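Long-range contacts in intradiol ring-cleavage dioxygenase (Streptomyces sp. SirexAA-E, PDB 4ILV), which probably cleaves the aromatic ring of catechol-type compounds between the two hydroxyl-bearing carbons with a bound ferric ion, in a secreted enzyme that also carries a carbohydrate-binding module: residues G126-I131 with P150-N155; D34-Q39 with P163-N168. One frame throughout, in Å; residues are numbered along the deposited sequence.

Interaction 1 of 2, residues G126-I131 with P150-N155; sequences GRTRHI and PGEPRN. With FE (Fe (III) ion), chain C; EDO (1,2-ethanediol), chain D.
Packing is tightest around T128, a buried residue whose OG1, anti to the backbone N (chi1 -168°), donates to N155 OD1 at 2.8 Å from above the plane of the amide carbonyl. R154 slides past it in the opposite direction, its CB 3.5 Å from T128 CB. A water lies within hydrogen-bonding distance of R129 O and of the same N155 OD1. Equally tight, though partly exposed, is the salt bridge in which R129 grips E152 side-on, NE meeting OE1 at 2.7 Å and NH2 reaching OE2 at 3.3 Å, with the guanidinium and carboxylate planes 59° apart. Beside T128 lies the non-haem iron site of an intradiol dioxygenase: H130 ND1 donates nearly straight to T128 O, in the plane of ring and carbonyl alike, which fixes the ring's rotation as NE2 binds iron at 2.2 Å. R127 lays NH1 over that ring's centre and donates to O1 of an iron-bound 1,2-ethanediol, probably from the crystallisation liquor; Y95, Y124 and H132 complete the protein ligands. Farther out the contact loosens: the extended, partly exposed R154 sends NH2 to R127 O at 3.0 Å and to Y124 O, while exposed G126 keeps its N 4.0 Å from R154 NH2.

Interaction 2 of 2, residues D34-Q39 with P163-N168; sequences DPTPDQ and PALLMN
The segment 34-39 meets 163-168 through T36, P37 and Q39, with no hydrogen bond between the two. After the cis peptide bond that precedes P35, T36 is the first residue to reach its partner: its methyl CG2, anti to the backbone N, crosses L165 obliquely and comes 3.7 Å from CD2. The hydroxyl on the other branch is bound by V183 N, so T36 splits its polar and apolar atoms between the strand 175-183 and the leucine. P37 points its CB toward 163-168, and its ring atoms CG and CD make the contacts. CG lies 4.0 Å from A164 CB and CD 3.8 Å from L165 CD2, the proline and leucine sliding past each other in opposite directions; P37 O also rests 3.6 Å from L165 CD2 while accepting a hydrogen bond from T145 OG1. Q39 returns to the contact tip to tip with L165, whose CD1 sits 3.5 Å from Q39 CD. The amide end is held at both atoms, OE1 by Y148 OH and NE2 by L160 O. An alanine here would probably leave L165 CD1 without its amide cover and would lose the links to Y148 and L160. L165 thus forks, one methyl against T36 and P37, the other against Q39, all by van der Waals packing. The 3-10 turn at 163-164 leads into this leucine, so that the first modelled residues lie against the connection between strands 143-148 and 168-172, beside the beta-sandwich characteristic of intradiol dioxygenases.

How the interactions relate
Interaction 1 is nested along the chain inside the loop closed by interaction 2: the segment 34-39 comes first, then 126-131, 150-155 and finally 163-168. Their centres lie about 14 Å apart. Both draw on the long connection between strands 143-148 and 168-172, its first part facing the loop that leads into strand 130-136, which carries H130 of the iron site, and its last part facing the first modelled residues. The two meet directly where P150 packs on L166 and M167. Y148 is shared as well, touching T128 and H130 in one contact and bonding to Q39 in the other. The same irregular connection thus touches both the loop next to the iron site and the start of the modelled chain.

Interaction 1 of 2, residues G126-I131 with P150-N155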
loop_
_atom_site.group_PDB
_atom_site.type_symbol
_atom_site.label_atom_id
_atom_site.label_comp_id
_atom_site.label_asym_id
_atom_site.label_seq_id
_atom_site.Cartn_x
_atom_site.Cartn_y
_atom_site.Cartn_z
ATOM N N GLY A 126 12.814 -14.058 -3.408
ATOM C CA GLY A 126 12.307 -13.908 -4.754
ATOM C C GLY A 126 11.615 -12.595 -5.081
ATOM O O GLY A 126 11.291 -12.356 -6.236
ATOM N N ARG A 127 11.388 -11.740 -4.092
ATOM C CA ARG A 127 10.609 -10.527 -4.351
ATOM C C ARG A 127 11.355 -9.264 -3.971
ATOM O O ARG A 127 12.073 -9.217 -2.967
ATOM C CB ARG A 127 9.264 -10.558 -3.606
ATOM C CG ARG A 127 8.363 -11.733 -3.948
ATOM C CD ARG A 127 7.045 -11.319 -4.584
ATOM N NE ARG A 127 7.177 -10.145 -5.439
ATOM C CZ ARG A 127 6.295 -9.151 -5.468
ATOM N NH1 ARG A 127 5.214 -9.202 -4.691
ATOM N NH2 ARG A 127 6.491 -8.109 -6.271
ATOM N N THR A 128 11.142 -8.220 -4.761
ATOM C CA THR A 128 11.587 -6.894 -4.375
ATOM C C THR A 128 10.682 -6.378 -3.254
ATOM O O THR A 128 9.696 -7.024 -2.893
ATOM C CB THR A 128 11.569 -5.925 -5.558
ATOM O OG1 THR A 128 12.279 -4.732 -5.204
ATOM C CG2 THR A 128 10.138 -5.582 -5.943
ATOM N N ARG A 129 11.025 -5.224 -2.693
ATOM C CA ARG A 129 10.270 -4.670 -1.580
ATOM C C ARG A 129 8.896 -4.130 -2.041
ATOM O O ARG A 129 8.807 -3.437 -3.062
ATOM C CB ARG A 129 11.093 -3.559 -0.938
ATOM C CG ARG A 129 10.739 -3.317 0.499
ATOM C CD ARG A 129 11.588 -2.221 1.096
ATOM N NE ARG A 129 13.008 -2.413 0.829
ATOM C CZ ARG A 129 13.838 -3.147 1.560
ATOM N NH1 ARG A 129 13.410 -3.804 2.641
ATOM N NH2 ARG A 129 15.111 -3.218 1.197
ATOM N N HIS A 130 7.835 -4.416 -1.287
ATOM C CA HIS A 130 6.489 -3.995 -1.693
ATOM C C HIS A 130 5.490 -3.950 -0.546
ATOM O O HIS A 130 5.646 -4.627 0.455
ATOM C CB HIS A 130 5.933 -4.946 -2.765
ATOM C CG HIS A 130 5.813 -6.367 -2.295
ATOM N ND1 HIS A 130 6.903 -7.201 -2.172
ATOM C CD2 HIS A 130 4.740 -7.087 -1.881
ATOM C CE1 HIS A 130 6.506 -8.378 -1.713
ATOM N NE2 HIS A 130 5.199 -8.336 -1.528
ATOM N N ILE A 131 4.427 -3.179 -0.740
ATOM C CA ILE A 131 3.276 -3.187 0.149
ATOM C C ILE A 131 2.054 -3.588 -0.672
ATOM O O ILE A 131 1.829 -3.041 -1.754
ATOM C CB ILE A 131 3.040 -1.786 0.741
ATOM C CG1 ILE A 131 4.157 -1.434 1.722
ATOM C CG2 ILE A 131 1.688 -1.716 1.438
ATOM C CD1 ILE A 131 4.079 0.023 2.212
ATOM N N PRO A 150 11.401 3.211 -4.667
ATOM C CA PRO A 150 12.397 3.697 -5.620
ATOM C C PRO A 150 13.796 3.250 -5.232
ATOM O O PRO A 150 14.136 3.243 -4.051
ATOM C CB PRO A 150 12.282 5.223 -5.494
ATOM C CG PRO A 150 11.825 5.443 -4.091
ATOM C CD PRO A 150 10.885 4.292 -3.808
ATOM N N GLY A 151 14.592 2.882 -6.228
ATOM C CA GLY A 151 16.012 2.648 -6.038
ATOM C C GLY A 151 16.379 1.302 -5.445
ATOM O O GLY A 151 17.530 1.078 -5.086
ATOM N N GLU A 152 15.410 0.400 -5.353
ATOM C CA GLU A 152 15.669 -0.941 -4.835
ATOM C C GLU A 152 16.344 -1.829 -5.869
ATOM O O GLU A 152 15.807 -2.014 -6.959
ATOM C CB GLU A 152 14.363 -1.592 -4.417
ATOM C CG GLU A 152 13.751 -0.998 -3.187
ATOM C CD GLU A 152 14.491 -1.380 -1.920
ATOM O OE1 GLU A 152 14.251 -0.718 -0.903
ATOM O OE2 GLU A 152 15.295 -2.348 -1.934
ATOM N N PRO A 153 17.513 -2.402 -5.527
ATOM C CA PRO A 153 18.189 -3.287 -6.480
ATOM C C PRO A 153 17.274 -4.388 -7.025
ATOM O O PRO A 153 17.361 -4.705 -8.206
ATOM C CB PRO A 153 19.340 -3.871 -5.651
ATOM C CG PRO A 153 19.661 -2.792 -4.679
ATOM C CD PRO A 153 18.327 -2.177 -4.319
ATOM N N ARG A 154 16.385 -4.933 -6.198
ATOM C CA ARG A 154 15.530 -6.025 -6.657
ATOM C C ARG A 154 14.459 -5.616 -7.667
ATOM O O ARG A 154 13.792 -6.463 -8.251
ATOM C CB ARG A 154 14.937 -6.787 -5.470
ATOM C CG ARG A 154 15.965 -7.658 -4.742
ATOM C CD ARG A 154 15.308 -8.398 -3.594
ATOM N NE ARG A 154 16.219 -9.347 -2.971
ATOM C CZ ARG A 154 15.825 -10.427 -2.310
ATOM N NH1 ARG A 154 16.733 -11.238 -1.785
ATOM N NH2 ARG A 154 14.528 -10.702 -2.182
ATOM N N ASN A 155 14.314 -4.318 -7.898
ATOM C CA ASN A 155 13.420 -3.853 -8.958
ATOM C C ASN A 155 13.908 -4.323 -10.329
ATOM O O ASN A 155 13.123 -4.448 -11.261
ATOM C CB ASN A 155 13.297 -2.332 -8.934
ATOM C CG ASN A 155 12.528 -1.829 -7.723
ATOM O OD1 ASN A 155 11.921 -2.608 -6.959
ATOM N ND2 ASN A 155 12.557 -0.523 -7.530
HETATM FE FE FE C . 4.139 -10.054 -0.773
HETATM C C1 EDO D . 3.793 -12.381 -3.054
HETATM O O1 EDO D . 4.037 -10.965 -2.972
HETATM C C2 EDO D . 3.678 -12.997 -1.651
HETATM O O2 EDO D . 2.966 -12.115 -0.757
HETATM O O HOH W 1 10.307 -2.044 -4.542
#

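Interaction 2 of 2, residues D34-Q39 with P163-N168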
loop_
_atom_site.group_PDB
_atom_site.type_symbol
_atom_site.label_atom_id
_atom_site.label_comp_id
_atom_site.label_asym_id
_atom_site.label_seq_id
_atom_site.Cartn_x
_atom_site.Cartn_y
_atom_site.Cartn_z
ATOM N N ASP A 34 -2.979 6.289 -13.620
ATOM C CA ASP A 34 -4.010 6.726 -14.553
ATOM C C ASP A 34 -4.174 5.687 -15.657
ATOM O O ASP A 34 -3.609 5.851 -16.744
ATOM C CB ASP A 34 -3.647 8.103 -15.151
ATOM C CG ASP A 34 -4.838 8.812 -15.801
ATOM O OD1 ASP A 34 -5.835 8.141 -16.144
ATOM O OD2 ASP A 34 -4.785 10.055 -15.944
ATOM N N PRO A 35 -4.911 4.592 -15.370
ATOM C CA PRO A 35 -5.393 4.194 -14.045
ATOM C C PRO A 35 -4.452 3.181 -13.418
ATOM O O PRO A 35 -3.784 2.438 -14.137
ATOM C CB PRO A 35 -6.736 3.532 -14.338
ATOM C CG PRO A 35 -6.574 2.969 -15.694
ATOM C CD PRO A 35 -5.589 3.839 -16.439
ATOM N N THR A 36 -4.420 3.148 -12.091
ATOM C CA THR A 36 -3.500 2.294 -11.345
ATOM C C THR A 36 -3.570 0.833 -11.794
ATOM O O THR A 36 -4.625 0.214 -11.705
ATOM C CB THR A 36 -3.799 2.379 -9.844
ATOM O OG1 THR A 36 -3.811 3.758 -9.445
ATOM C CG2 THR A 36 -2.749 1.599 -9.029
ATOM N N PRO A 37 -2.446 0.293 -12.304
ATOM C CA PRO A 37 -2.406 -1.087 -12.797
ATOM C C PRO A 37 -2.677 -2.084 -11.679
ATOM O O PRO A 37 -2.346 -1.820 -10.522
ATOM C CB PRO A 37 -0.966 -1.242 -13.287
ATOM C CG PRO A 37 -0.499 0.134 -13.553
ATOM C CD PRO A 37 -1.179 1.001 -12.548
ATOM N N ASP A 38 -3.262 -3.227 -12.022
ATOM C CA ASP A 38 -3.514 -4.259 -11.021
ATOM C C ASP A 38 -2.373 -5.274 -10.986
ATOM O O ASP A 38 -1.613 -5.399 -11.943
ATOM C CB ASP A 38 -4.842 -4.972 -11.293
ATOM C CG ASP A 38 -4.882 -5.640 -12.646
ATOM O OD1 ASP A 38 -5.028 -4.929 -13.664
ATOM O OD2 ASP A 38 -4.764 -6.881 -12.690
ATOM N N GLN A 39 -2.252 -5.984 -9.869
ATOM C CA GLN A 39 -1.263 -7.049 -9.732
ATOM C C GLN A 39 -1.846 -8.173 -8.888
ATOM O O GLN A 39 -2.917 -8.031 -8.298
ATOM C CB GLN A 39 0.034 -6.534 -9.102
ATOM C CG GLN A 39 0.801 -5.575 -9.987
ATOM C CD GLN A 39 2.280 -5.548 -9.691
ATOM O OE1 GLN A 39 2.702 -5.694 -8.545
ATOM N NE2 GLN A 39 3.085 -5.367 -10.736
ATOM N N PRO A 163 7.244 -0.014 -12.819
ATOM C CA PRO A 163 7.560 1.382 -12.491
ATOM C C PRO A 163 6.315 2.260 -12.330
ATOM O O PRO A 163 6.393 3.278 -11.649
ATOM C CB PRO A 163 8.386 1.848 -13.693
ATOM C CG PRO A 163 8.096 0.862 -14.768
ATOM C CD PRO A 163 7.894 -0.434 -14.066
ATOM N N ALA A 164 5.190 1.880 -12.934
ATOM C CA ALA A 164 3.952 2.648 -12.751
ATOM C C ALA A 164 3.424 2.525 -11.315
ATOM O O ALA A 164 2.607 3.328 -10.876
ATOM C CB ALA A 164 2.884 2.208 -13.748
ATOM N N LEU A 165 3.900 1.532 -10.575
ATOM C CA LEU A 165 3.437 1.335 -9.207
ATOM C C LEU A 165 4.473 1.799 -8.180
ATOM O O LEU A 165 4.370 1.474 -6.983
ATOM C CB LEU A 165 3.069 -0.132 -8.989
ATOM C CG LEU A 165 1.896 -0.607 -9.855
ATOM C CD1 LEU A 165 1.819 -2.120 -9.886
ATOM C CD2 LEU A 165 0.584 -0.030 -9.364
ATOM N N LEU A 166 5.460 2.574 -8.638
ATOM C CA LEU A 166 6.450 3.169 -7.731
ATOM C C LEU A 166 5.844 4.299 -6.916
ATOM O O LEU A 166 5.132 5.149 -7.447
ATOM C CB LEU A 166 7.647 3.709 -8.511
ATOM C CG LEU A 166 8.796 2.755 -8.861
ATOM C CD1 LEU A 166 9.748 3.418 -9.863
ATOM C CD2 LEU A 166 9.560 2.305 -7.620
ATOM N N MET A 167 6.092 4.283 -5.621
ATOM C CA MET A 167 5.864 5.436 -4.756
ATOM C C MET A 167 7.013 6.413 -4.946
ATOM O O MET A 167 8.101 6.013 -5.358
ATOM C CB MET A 167 5.882 4.999 -3.284
ATOM C CG MET A 167 4.757 4.052 -2.892
ATOM S SD MET A 167 4.845 3.583 -1.153
ATOM C CE MET A 167 6.207 2.420 -1.195
ATOM N N ASN A 168 6.783 7.687 -4.645
ATOM C CA ASN A 168 7.889 8.584 -4.339
ATOM C C ASN A 168 8.204 8.383 -2.864
ATOM O O ASN A 168 7.305 8.253 -2.058
ATOM C CB ASN A 168 7.530 10.046 -4.574
ATOM C CG ASN A 168 7.567 10.436 -6.047
ATOM O OD1 ASN A 168 7.921 9.638 -6.916
ATOM N ND2 ASN A 168 7.214 11.684 -6.328
#